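Local coordinates for protein-glutamine gamma-glutamyltransferase (Pseudomonas aeruginosa PAO1, PDB 6G49) that shows transglutaminase activity in vitro through its periplasmic domain, cross-linking protein glutamine and lysine side chains with release of ammonia, and is critical for bacterial viability, at residues A[77-82]-A[87-92]; A[119-124]-A[150-155]; A[133-138]-A[143-148]; A[245-250]-A[261-266]. One frame throughout, in Å; residues are numbered along the deposited sequence. Where two conformers were deposited one is given.

Overall arrangement
Along the chain, contacts 1 to 3 come first, in the TgpA N-terminal family region, and contact 4 follows in the transglutaminase-like region; contact 3 falls in the chain between the two segments of contact 2. All four reach one branched antiparallel sheet. Strand 72-81 is central to it, pairing with 86-87, 120-124 and 261-265, so contacts 1 and 4, with centres about 12 Å apart, meet through Met78-Val263 and Glu79-Arg262. Contacts 2 and 3, with centres about 10 Å apart, share a phosphate ion and lie about 22 Å from contact 4, measured between centres. Contact 2 also reaches a second sheet. The N-terminal region and the catalytic core are thus continuous through the shared sheet.

Contact 1: A[77-82]-A[87-92]; sequences TMERFD and AQAPQW
Glu79 and Gln91 reach each other with differently shaped chains: Glu79 runs extended beyond CG, whereas Gln91, in the conformer given, folds at its second torsion (chi2 -65°); the side chains come from opposite directions, their carboxylate and amide planes 28° apart. Gln91 NE2 donates to Glu79 OE1 over 2.7 Å. The acceptor lies in the amide plane of Gln91, and OE1 is met on its syn side, 23° out of the carboxylate plane. One water donates to both Glu79 OE2 and Gln91 OE1, bridging the two groups beside the direct bond; Ser138 OG is a further partner of Gln91 OE1. A second water donates to Thr77 O and Glu79 OE1 and accepts from Ala89 N. The buried Glu79 carboxylate is also paired with Arg175 and Arg262. The backbone beneath forms a classic beta bulge in strand 72-81, where Glu79 and Arg80 both face Ala87. Ala87 O takes Arg80 N at 3.0 Å and, weakly, Glu79 N at 3.1 Å, while Ala87 N returns a bond to Arg80 O at 2.8 Å. Beyond the bulge, the Arg80 chain is extended from CG to NE. Ala89 CB and Pro90 CD lie over one face of its guanidinium, with Pro90 CD 3.3 Å from Arg80 NH2. Met78 CG sits 4.0 Å from Gln88 N, and its chain leads away to Met41.

Contact 2: A[119-124]-A[150-155]; sequences PWLFAL and QRLFYR. With PO4 (phosphate ion), chain G; PO4 (phosphate ion), chain F.
Tyr154 and Leu121 make a buried side-chain contact between two sheets: strand 120-124 belongs to the large branched sheet and strand 152-158 to the six-stranded one. The backbones stay apart, their nearest CA atoms, those of Leu121 and Tyr154, being 8.9 Å from each other, and the Tyr154 ring spans the gap. Its CG stands between the backbone N and the carbonyl carbon (chi1 58°), which turns the ring toward Leu121 and Phe122. Tyr154 OH donates to Phe122 O over 2.7 Å, in the carbonyl plane and on a lone pair of that oxygen, which itself lies near the plane of the phenol ring. The face of the same ring carries an almost perfectly centred CH-pi contact: Leu121 CD1 sits 3.9 Å from the ring centroid and 4° off the normal. Leu121 CB meets the far end of the ring, 3.9 Å from Tyr154 CZ, as the two side chains slide past each other in opposite directions. The other Leu121 methyl, CD2, touches Leu152 CD2 at 3.8 Å, the two leucines crossing at about a right angle. At the exposed start of the second segment, Arg151 NE donates to O3 of a phosphate ion, probably from the crystallisation liquor, over 2.6 Å. Tyr154 is therefore held at one face and at its hydroxyl: Leu121 CD1 over that face probably limits the tilt of the ring, and the phenolic bond to Phe122 O directs its polar end to a backbone carbonyl of the opposing sheet.

Contact 3: A[133-138]-A[143-148]; sequences DTRLMS and QRRQPV. With PO4 (phosphate ion), chain F.
Asp133 OD1 receives two bonds: Thr134 OG1 donates to it over 3.1 Å from above the carboxylate plane, and a water donates at 2.7 Å while accepting from Arg144 NE across the contact. The other oxygen, OD2, lies 3.5 Å from Arg144 NE in a salt bridge of charges only, since it stands well out of the guanidinium plane and the two flat groups are turned 81° apart. A second water donates to OD2 and sits over a face of that guanidinium. Arg144 arrives with CG anti to its backbone N (chi1 -164°) and the chain extended to NE, its CG passing 3.5 Å from Thr134 OG1. Farther out, its NH1 donates to Gln146 O over 3.0 Å and its NH2 to O4 of a phosphate ion, probably from the crystallisation liquor, over 2.9 Å; the ion also binds Glu149 N. The framework is the antiparallel beta hairpin of strands 134-136 and 142-144, in which Thr134 and Arg144 form a non-hydrogen-bonded pair and Arg135 and Gln143 a hydrogen-bonded one. The bonds from Arg135 N to Gln143 O and from Gln143 N to Arg135 O are both 2.9 Å long, and Arg145 N extends the pairing to Asp133 O. On the Arg135-Gln143 side, the Met137 chain, bent at its second and third torsions, brings CG to 3.5 Å from Gln143 CB, while the amide end of Gln143 turns away to His141. Arg135 has a weak bond to Ser93.

Contact 4: A[245-250]-A[261-266]; sequences HYAGAM and ARVVAG
Val263 meets the helix segment 245-250 through its two methyls. CG2 touches backbone, lying 3.9 Å from Ala247 O and 4.0 Å from Gly248 CA, while CG1 stands 4.3 Å from Ala247 CB. The valine is turned with CG1 anti to its backbone N (chi1 170°), which spreads both methyls across this short stretch of helix. The match is small and wholly apolar in its side chains: no hydrogen bond crosses, and the two segments bury 108 Å² between them. Small residues allow a close approach of the main chains, with the CA atoms of Ala247 and Val263 6.2 Å apart. Behind the contact surface, the helical bonds from Ala249 N to His245 O, 2.9 Å, and from Met250 N to Tyr246 O, 3.0 Å, keep Ala247 and Gly248 in a regular turn. On the strand side, Val263 is bonded through its backbone to Met78 of strand 72-81, and its neighbours Arg262 and Val264 to Glu291 and Trp289 of strand 286-294. Arg262 leaves the strand on the side away from the helix, and its guanidinium makes salt bridges with Glu79 and Glu291 and a cation-pi contact with Trp299. Ala247 itself also touches Ala288 and Val290, so the helix rests on two adjacent strands. The side chain of Ala247 lies about 6 Å from those of Cys243 and Asp303, which with His287 form the active site by similarity. A helix opening with the probable nucleophile Cys243, packed on the antiparallel sheet that carries the probable catalytic His287, is characteristic of the papain-like transglutaminase core.

Contact 1: A[77-82]-A[87-92]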
# COMPACT_ATOMS: atom_id res chain seq x y z
N THR A 77 -6.51 2.06 -1.95
CA THR A 77 -6.26 0.67 -2.31
C THR A 77 -6.65 0.45 -3.75
O THR A 77 -7.53 1.14 -4.30
CB THR A 77 -6.95 -0.40 -1.45
OG1 THR A 77 -8.32 -0.57 -1.87
CG2 THR A 77 -6.85 -0.12 0.03
N MET A 78 -5.97 -0.53 -4.35
CA MET A 78 -6.23 -0.97 -5.71
C MET A 78 -6.58 -2.46 -5.66
O MET A 78 -5.74 -3.28 -5.32
CB MET A 78 -4.99 -0.69 -6.56
CG MET A 78 -4.70 0.82 -6.65
SD MET A 78 -3.29 1.14 -7.73
CE MET A 78 -3.09 2.88 -7.37
N GLU A 79 -7.84 -2.75 -5.97
CA GLU A 79 -8.41 -4.07 -5.83
C GLU A 79 -8.62 -4.79 -7.15
O GLU A 79 -9.04 -5.97 -7.11
CB GLU A 79 -9.74 -3.97 -5.07
CG GLU A 79 -9.55 -3.64 -3.60
CD GLU A 79 -10.83 -3.21 -2.88
OE1 GLU A 79 -11.42 -2.25 -3.35
OE2 GLU A 79 -11.15 -3.85 -1.86
N ARG A 80 -8.44 -4.14 -8.28
CA ARG A 80 -8.70 -4.74 -9.59
C ARG A 80 -7.36 -4.93 -10.30
O ARG A 80 -6.57 -4.01 -10.34
CB ARG A 80 -9.53 -3.80 -10.46
CG ARG A 80 -10.92 -3.62 -9.89
CD ARG A 80 -11.71 -2.70 -10.77
NE ARG A 80 -13.11 -2.82 -10.45
CZ ARG A 80 -14.02 -1.92 -10.79
NH1 ARG A 80 -13.64 -0.82 -11.42
NH2 ARG A 80 -15.29 -2.13 -10.48
N PHE A 81 -7.11 -6.14 -10.77
CA PHE A 81 -5.91 -6.39 -11.56
C PHE A 81 -6.30 -6.92 -12.92
O PHE A 81 -6.95 -7.97 -12.98
CB PHE A 81 -5.02 -7.42 -10.88
CG PHE A 81 -3.74 -7.67 -11.64
CD1 PHE A 81 -2.86 -6.63 -11.90
CD2 PHE A 81 -3.44 -8.94 -12.10
CE1 PHE A 81 -1.71 -6.84 -12.63
CE2 PHE A 81 -2.28 -9.16 -12.82
CZ PHE A 81 -1.38 -8.12 -13.01
N ASP A 82 -5.85 -6.27 -14.01
CA ASP A 82 -6.31 -6.63 -15.39
C ASP A 82 -5.24 -7.38 -16.16
O ASP A 82 -5.42 -7.61 -17.33
CB ASP A 82 -6.80 -5.42 -16.17
CG ASP A 82 -5.71 -4.45 -16.57
OD1 ASP A 82 -4.55 -4.72 -16.27
OD2 ASP A 82 -6.06 -3.45 -17.18
N ALA A 87 -5.87 -1.30 -10.15
CA ALA A 87 -6.73 -0.12 -10.19
C ALA A 87 -7.75 -0.09 -9.06
O ALA A 87 -8.18 -1.14 -8.54
CB ALA A 87 -7.49 -0.02 -11.51
N GLN A 88 -8.08 1.12 -8.69
CA GLN A 88 -9.13 1.39 -7.68
C GLN A 88 -10.49 0.87 -8.20
O GLN A 88 -10.81 1.08 -9.38
CB GLN A 88 -9.26 2.90 -7.41
CG GLN A 88 -10.23 3.29 -6.35
CD GLN A 88 -10.24 4.78 -6.10
OE1 GLN A 88 -10.39 5.58 -7.04
NE2 GLN A 88 -9.98 5.12 -4.85
N ALA A 89 -11.21 0.27 -7.27
CA ALA A 89 -12.65 -0.12 -7.46
C ALA A 89 -13.52 0.92 -6.77
O ALA A 89 -13.13 1.57 -5.83
CB ALA A 89 -12.87 -1.49 -6.94
N PRO A 90 -14.81 1.01 -7.12
CA PRO A 90 -15.74 1.79 -6.29
C PRO A 90 -15.88 1.28 -4.87
O PRO A 90 -15.84 0.08 -4.63
CB PRO A 90 -17.06 1.67 -7.05
CG PRO A 90 -16.70 1.18 -8.41
CD PRO A 90 -15.41 0.38 -8.29
N GLN A 91 -16.13 2.18 -3.89
CA GLN A 91 -16.20 1.81 -2.46
C GLN A 91 -17.55 2.27 -1.88
O GLN A 91 -18.24 3.11 -2.51
CB GLN A 91 -15.06 2.45 -1.64
CG GLN A 91 -13.64 2.15 -2.15
CD GLN A 91 -13.27 0.69 -2.03
OE1 GLN A 91 -13.69 -0.02 -1.12
NE2 GLN A 91 -12.54 0.19 -3.03
N TRP A 92 -17.85 1.81 -0.66
CA TRP A 92 -18.99 2.29 0.14
C TRP A 92 -18.42 2.74 1.49
O TRP A 92 -17.22 2.79 1.66
CB TRP A 92 -20.10 1.23 0.26
CG TRP A 92 -19.65 -0.15 0.65
CD1 TRP A 92 -19.60 -0.66 1.92
CD2 TRP A 92 -19.26 -1.23 -0.23
NE1 TRP A 92 -19.20 -1.98 1.89
CE2 TRP A 92 -18.95 -2.34 0.60
CE3 TRP A 92 -19.10 -1.36 -1.61
CZ2 TRP A 92 -18.50 -3.55 0.08
CZ3 TRP A 92 -18.66 -2.56 -2.13
CH2 TRP A 92 -18.37 -3.64 -1.29
O HOH W 1 -9.87 -0.54 -4.86
O HOH W 2 -9.27 2.89 -3.04
O HOH W 3 -13.42 -2.76 -0.95

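Contact 2: A[119-124]-A[150-155]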
# COMPACT_ATOMS: atom_id res chain seq x y z
N PRO A 119 -9.07 12.87 -5.06
CA PRO A 119 -9.89 13.00 -3.85
C PRO A 119 -9.53 12.14 -2.64
O PRO A 119 -10.41 11.58 -2.04
CB PRO A 119 -11.26 12.57 -4.39
CG PRO A 119 -10.97 11.45 -5.36
CD PRO A 119 -9.66 11.87 -5.99
N TRP A 120 -8.23 11.91 -2.38
CA TRP A 120 -7.73 11.05 -1.33
C TRP A 120 -6.94 11.90 -0.34
O TRP A 120 -6.09 12.69 -0.80
CB TRP A 120 -6.83 9.93 -1.90
CG TRP A 120 -7.50 9.29 -3.08
CD1 TRP A 120 -8.79 8.86 -3.13
CD2 TRP A 120 -6.93 9.02 -4.38
NE1 TRP A 120 -9.07 8.36 -4.37
CE2 TRP A 120 -7.96 8.45 -5.17
CE3 TRP A 120 -5.67 9.20 -4.96
CZ2 TRP A 120 -7.77 8.08 -6.50
CZ3 TRP A 120 -5.49 8.88 -6.29
CH2 TRP A 120 -6.52 8.32 -7.05
N LEU A 121 -7.21 11.76 0.95
CA LEU A 121 -6.35 12.37 1.96
C LEU A 121 -5.39 11.29 2.45
O LEU A 121 -5.74 10.11 2.65
CB LEU A 121 -7.20 12.91 3.11
CG LEU A 121 -8.21 14.00 2.77
CD1 LEU A 121 -8.67 14.70 4.04
CD2 LEU A 121 -7.73 14.98 1.75
N PHE A 122 -4.15 11.71 2.67
CA PHE A 122 -3.12 10.79 3.12
C PHE A 122 -3.15 10.67 4.65
O PHE A 122 -3.24 11.70 5.35
CB PHE A 122 -1.76 11.29 2.67
CG PHE A 122 -1.70 11.71 1.23
CD1 PHE A 122 -2.09 10.83 0.23
CD2 PHE A 122 -1.35 13.01 0.87
CE1 PHE A 122 -2.13 11.24 -1.07
CE2 PHE A 122 -1.28 13.35 -0.47
CZ PHE A 122 -1.66 12.46 -1.44
N ALA A 123 -3.03 9.46 5.18
CA ALA A 123 -3.04 9.29 6.62
C ALA A 123 -2.56 7.90 6.97
O ALA A 123 -2.80 6.94 6.21
CB ALA A 123 -4.44 9.49 7.17
N LEU A 124 -2.00 7.75 8.18
CA LEU A 124 -1.71 6.41 8.72
C LEU A 124 -3.03 5.69 9.00
O LEU A 124 -4.01 6.24 9.48
CB LEU A 124 -0.94 6.54 10.04
CG LEU A 124 0.32 7.39 10.04
CD1 LEU A 124 0.84 7.48 11.46
CD2 LEU A 124 1.43 6.83 9.12
N GLN A 150 -6.42 22.72 -4.09
CA GLN A 150 -5.70 23.76 -3.41
C GLN A 150 -5.03 23.14 -2.18
O GLN A 150 -5.48 22.14 -1.68
CB GLN A 150 -6.68 24.84 -2.98
CG GLN A 150 -7.10 25.73 -4.12
CD GLN A 150 -8.27 26.55 -3.64
OE1 GLN A 150 -8.16 27.31 -2.67
NE2 GLN A 150 -9.41 26.34 -4.27
N ARG A 151 -4.04 23.84 -1.64
CA ARG A 151 -3.47 23.39 -0.35
C ARG A 151 -4.59 23.18 0.66
O ARG A 151 -5.53 23.96 0.75
CB ARG A 151 -2.43 24.39 0.16
CG ARG A 151 -1.16 24.47 -0.65
CD ARG A 151 -0.35 25.70 -0.24
NE ARG A 151 0.33 26.31 -1.36
CZ ARG A 151 -0.17 27.30 -2.08
NH1 ARG A 151 -1.23 27.99 -1.67
NH2 ARG A 151 0.40 27.59 -3.22
N LEU A 152 -4.45 22.14 1.50
CA LEU A 152 -5.44 21.76 2.42
C LEU A 152 -4.80 21.38 3.76
O LEU A 152 -3.96 20.48 3.83
CB LEU A 152 -6.22 20.56 1.87
CG LEU A 152 -7.32 20.03 2.78
CD1 LEU A 152 -8.44 21.05 2.93
CD2 LEU A 152 -7.87 18.71 2.23
N PHE A 153 -5.26 22.05 4.84
CA PHE A 153 -4.86 21.66 6.21
C PHE A 153 -5.95 20.76 6.78
O PHE A 153 -7.16 21.01 6.67
CB PHE A 153 -4.73 22.94 7.05
CG PHE A 153 -4.34 22.67 8.47
CD1 PHE A 153 -5.29 22.34 9.40
CD2 PHE A 153 -3.04 22.86 8.87
CE1 PHE A 153 -4.94 22.12 10.70
CE2 PHE A 153 -2.70 22.70 10.21
CZ PHE A 153 -3.65 22.25 11.08
N TYR A 154 -5.55 19.68 7.46
CA TYR A 154 -6.50 18.84 8.13
C TYR A 154 -5.85 18.16 9.32
O TYR A 154 -4.63 18.03 9.40
CB TYR A 154 -7.15 17.81 7.19
CG TYR A 154 -6.23 16.85 6.48
CD1 TYR A 154 -5.68 17.19 5.27
CD2 TYR A 154 -6.02 15.56 6.95
CE1 TYR A 154 -4.83 16.31 4.61
CE2 TYR A 154 -5.21 14.66 6.27
CZ TYR A 154 -4.64 15.02 5.07
OH TYR A 154 -3.80 14.19 4.35
N ARG A 155 -6.70 17.80 10.27
CA ARG A 155 -6.31 17.18 11.52
C ARG A 155 -6.71 15.72 11.50
O ARG A 155 -7.77 15.39 11.03
CB ARG A 155 -6.94 17.92 12.69
CG ARG A 155 -6.76 19.43 12.61
CD ARG A 155 -7.20 20.13 13.88
NE ARG A 155 -6.68 19.43 15.04
CZ ARG A 155 -5.62 19.82 15.73
NH1 ARG A 155 -4.97 20.93 15.40
NH2 ARG A 155 -5.21 19.10 16.76
P PO4 G . 3.91 25.78 -0.46
O1 PO4 G . 4.43 24.45 0.02
O2 PO4 G . 5.07 26.46 -1.17
O3 PO4 G . 2.79 25.60 -1.50
O4 PO4 G . 3.52 26.60 0.78
P PO4 F . -10.96 22.27 -3.44
O1 PO4 F . -11.98 21.48 -4.26
O2 PO4 F . -9.60 21.60 -3.33
O3 PO4 F . -10.60 23.59 -4.10
O4 PO4 F . -11.69 22.52 -2.11

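Contact 3: A[133-138]-A[143-148]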
# COMPACT_ATOMS: atom_id res chain seq x y z
N ASP A 133 -16.22 16.71 4.74
CA ASP A 133 -16.46 16.35 3.35
C ASP A 133 -15.65 15.10 2.98
O ASP A 133 -15.54 14.77 1.81
CB ASP A 133 -16.11 17.50 2.40
CG ASP A 133 -14.68 17.95 2.49
OD1 ASP A 133 -13.94 17.37 3.31
OD2 ASP A 133 -14.30 18.81 1.70
N THR A 134 -15.08 14.45 3.99
CA THR A 134 -14.16 13.28 3.76
C THR A 134 -14.65 12.11 4.59
O THR A 134 -14.94 12.26 5.75
CB THR A 134 -12.71 13.65 4.10
OG1 THR A 134 -12.28 14.75 3.31
CG2 THR A 134 -11.72 12.51 3.86
N ARG A 135 -14.70 10.91 4.02
CA ARG A 135 -15.19 9.76 4.68
C ARG A 135 -14.19 8.61 4.62
O ARG A 135 -13.56 8.45 3.56
CB ARG A 135 -16.44 9.28 3.92
CG ARG A 135 -17.18 8.16 4.61
CD ARG A 135 -18.44 7.73 3.84
NE ARG A 135 -19.55 8.69 3.91
CZ ARG A 135 -20.54 8.67 4.80
NH1 ARG A 135 -20.46 7.89 5.87
NH2 ARG A 135 -21.61 9.42 4.62
N LEU A 136 -14.10 7.83 5.69
CA LEU A 136 -13.36 6.59 5.69
C LEU A 136 -14.19 5.56 4.92
O LEU A 136 -15.33 5.24 5.31
CB LEU A 136 -13.09 6.13 7.11
CG LEU A 136 -12.25 4.87 7.24
CD1 LEU A 136 -10.81 5.16 6.87
CD2 LEU A 136 -12.36 4.28 8.64
N MET A 137 -13.63 5.05 3.83
CA MET A 137 -14.38 4.13 2.96
C MET A 137 -14.14 2.68 3.40
O MET A 137 -13.37 2.38 4.33
CB MET A 137 -14.01 4.37 1.49
CG MET A 137 -14.14 5.80 1.01
SD MET A 137 -15.82 6.47 1.33
CE MET A 137 -16.64 5.63 -0.03
N SER A 138 -14.83 1.74 2.71
CA SER A 138 -14.85 0.35 3.08
C SER A 138 -13.45 -0.30 2.99
O SER A 138 -13.23 -1.27 3.70
CB SER A 138 -15.84 -0.46 2.19
OG SER A 138 -15.84 -0.06 0.83
N GLN A 143 -11.76 9.24 1.38
CA GLN A 143 -12.24 9.75 0.12
C GLN A 143 -12.92 11.09 0.42
O GLN A 143 -13.90 11.13 1.19
CB GLN A 143 -13.22 8.78 -0.55
CG GLN A 143 -13.67 9.23 -1.96
CD GLN A 143 -12.81 8.70 -3.12
OE1 GLN A 143 -11.78 8.00 -2.98
NE2 GLN A 143 -13.21 9.05 -4.35
N ARG A 144 -12.44 12.13 -0.23
CA ARG A 144 -13.00 13.48 -0.19
C ARG A 144 -14.05 13.62 -1.29
O ARG A 144 -13.99 12.96 -2.31
CB ARG A 144 -11.88 14.49 -0.39
CG ARG A 144 -12.23 15.91 -0.00
CD ARG A 144 -10.95 16.74 -0.04
NE ARG A 144 -11.17 18.15 0.30
CZ ARG A 144 -11.18 19.14 -0.58
NH1 ARG A 144 -11.05 18.92 -1.87
NH2 ARG A 144 -11.26 20.39 -0.16
N ARG A 145 -15.04 14.50 -1.07
CA ARG A 145 -16.12 14.62 -2.06
C ARG A 145 -15.60 15.25 -3.36
O ARG A 145 -16.17 14.99 -4.41
CB ARG A 145 -17.34 15.32 -1.45
CG ARG A 145 -18.58 14.43 -1.35
CD ARG A 145 -18.45 13.15 -0.54
NE ARG A 145 -17.91 11.98 -1.25
CZ ARG A 145 -17.91 10.72 -0.80
NH1 ARG A 145 -17.33 9.76 -1.49
NH2 ARG A 145 -18.49 10.42 0.35
N GLN A 146 -14.55 16.07 -3.31
CA GLN A 146 -13.96 16.66 -4.47
C GLN A 146 -12.46 16.45 -4.43
O GLN A 146 -11.85 16.41 -3.34
CB GLN A 146 -14.24 18.16 -4.48
CG GLN A 146 -15.72 18.44 -4.66
CD GLN A 146 -15.89 19.92 -4.88
OE1 GLN A 146 -15.65 20.71 -3.97
NE2 GLN A 146 -16.23 20.28 -6.10
N PRO A 147 -11.80 16.52 -5.58
CA PRO A 147 -10.35 16.40 -5.61
C PRO A 147 -9.68 17.57 -4.90
O PRO A 147 -10.19 18.69 -4.90
CB PRO A 147 -9.97 16.43 -7.09
CG PRO A 147 -11.24 16.16 -7.82
CD PRO A 147 -12.38 16.64 -6.93
N VAL A 148 -8.48 17.32 -4.38
CA VAL A 148 -7.74 18.39 -3.69
C VAL A 148 -6.99 19.22 -4.72
O VAL A 148 -5.97 18.79 -5.28
CB VAL A 148 -6.79 17.79 -2.63
CG1 VAL A 148 -6.07 18.91 -1.89
CG2 VAL A 148 -7.55 16.95 -1.64
P PO4 F . -10.96 22.27 -3.44
O1 PO4 F . -11.98 21.48 -4.26
O2 PO4 F . -9.60 21.60 -3.33
O3 PO4 F . -10.60 23.59 -4.10
O4 PO4 F . -11.69 22.52 -2.11
O HOH W 4 -11.69 18.84 2.94
O HOH W 5 -14.58 18.34 -0.91

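Contact 4: A[245-250]-A[261-266]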
# COMPACT_ATOMS: atom_id res chain seq x y z
N HIS A 245 6.09 -3.55 -8.56
CA HIS A 245 6.42 -4.91 -8.95
C HIS A 245 6.22 -5.85 -7.76
O HIS A 245 5.59 -6.95 -7.88
CB HIS A 245 7.87 -5.06 -9.48
CG HIS A 245 8.13 -4.31 -10.72
ND1 HIS A 245 8.34 -2.95 -10.74
CD2 HIS A 245 8.22 -4.75 -11.99
CE1 HIS A 245 8.55 -2.58 -11.99
NE2 HIS A 245 8.50 -3.67 -12.77
N TYR A 246 6.79 -5.53 -6.59
CA TYR A 246 6.78 -6.40 -5.46
C TYR A 246 5.36 -6.52 -4.88
O TYR A 246 4.90 -7.59 -4.60
CB TYR A 246 7.74 -5.91 -4.35
CG TYR A 246 9.19 -6.10 -4.75
CD1 TYR A 246 9.87 -5.14 -5.46
CD2 TYR A 246 9.83 -7.28 -4.44
CE1 TYR A 246 11.15 -5.36 -5.93
CE2 TYR A 246 11.12 -7.49 -4.88
CZ TYR A 246 11.79 -6.54 -5.60
OH TYR A 246 13.08 -6.81 -6.00
N ALA A 247 4.71 -5.37 -4.71
CA ALA A 247 3.37 -5.36 -4.11
C ALA A 247 2.36 -6.10 -5.02
O ALA A 247 1.58 -6.90 -4.53
CB ALA A 247 2.89 -3.96 -3.84
N GLY A 248 2.39 -5.78 -6.30
CA GLY A 248 1.48 -6.38 -7.29
C GLY A 248 1.72 -7.85 -7.42
O GLY A 248 0.78 -8.67 -7.38
N ALA A 249 3.00 -8.26 -7.45
CA ALA A 249 3.26 -9.70 -7.58
C ALA A 249 2.87 -10.46 -6.33
O ALA A 249 2.27 -11.57 -6.41
CB ALA A 249 4.71 -9.99 -7.90
N MET A 250 3.11 -9.90 -5.15
CA MET A 250 2.73 -10.56 -3.93
C MET A 250 1.20 -10.66 -3.85
O MET A 250 0.68 -11.73 -3.47
CB MET A 250 3.22 -9.85 -2.68
CG MET A 250 2.97 -10.60 -1.42
SD MET A 250 3.65 -9.75 0.04
CE MET A 250 3.28 -10.92 1.34
N ALA A 261 -6.52 -10.33 -1.00
CA ALA A 261 -5.36 -9.42 -0.87
C ALA A 261 -5.58 -8.25 -1.80
O ALA A 261 -6.22 -8.40 -2.85
CB ALA A 261 -4.08 -10.14 -1.20
N ARG A 262 -4.97 -7.09 -1.46
CA ARG A 262 -5.09 -5.93 -2.33
C ARG A 262 -3.80 -5.12 -2.17
O ARG A 262 -3.07 -5.30 -1.19
CB ARG A 262 -6.35 -5.10 -2.08
CG ARG A 262 -6.50 -4.63 -0.64
CD ARG A 262 -7.87 -4.00 -0.41
NE ARG A 262 -8.07 -3.73 0.99
CZ ARG A 262 -9.25 -3.69 1.63
NH1 ARG A 262 -10.39 -3.90 0.96
NH2 ARG A 262 -9.28 -3.44 2.94
N VAL A 263 -3.55 -4.32 -3.19
CA VAL A 263 -2.41 -3.38 -3.14
C VAL A 263 -2.85 -2.11 -2.44
O VAL A 263 -3.92 -1.53 -2.73
CB VAL A 263 -1.90 -3.13 -4.58
CG1 VAL A 263 -0.89 -1.98 -4.61
CG2 VAL A 263 -1.33 -4.40 -5.19
N VAL A 264 -1.99 -1.64 -1.55
CA VAL A 264 -2.17 -0.36 -0.86
C VAL A 264 -1.16 0.61 -1.49
O VAL A 264 0.01 0.29 -1.56
CB VAL A 264 -1.97 -0.48 0.65
CG1 VAL A 264 -2.35 0.82 1.36
CG2 VAL A 264 -2.83 -1.61 1.24
N ALA A 265 -1.62 1.78 -1.88
CA ALA A 265 -0.77 2.79 -2.46
C ALA A 265 -0.78 4.04 -1.56
O ALA A 265 -1.80 4.40 -0.98
CB ALA A 265 -1.25 3.19 -3.82
N GLY A 266 0.36 4.69 -1.50
CA GLY A 266 0.51 5.91 -0.70
C GLY A 266 1.95 6.34 -0.70
O GLY A 266 2.59 6.37 -1.73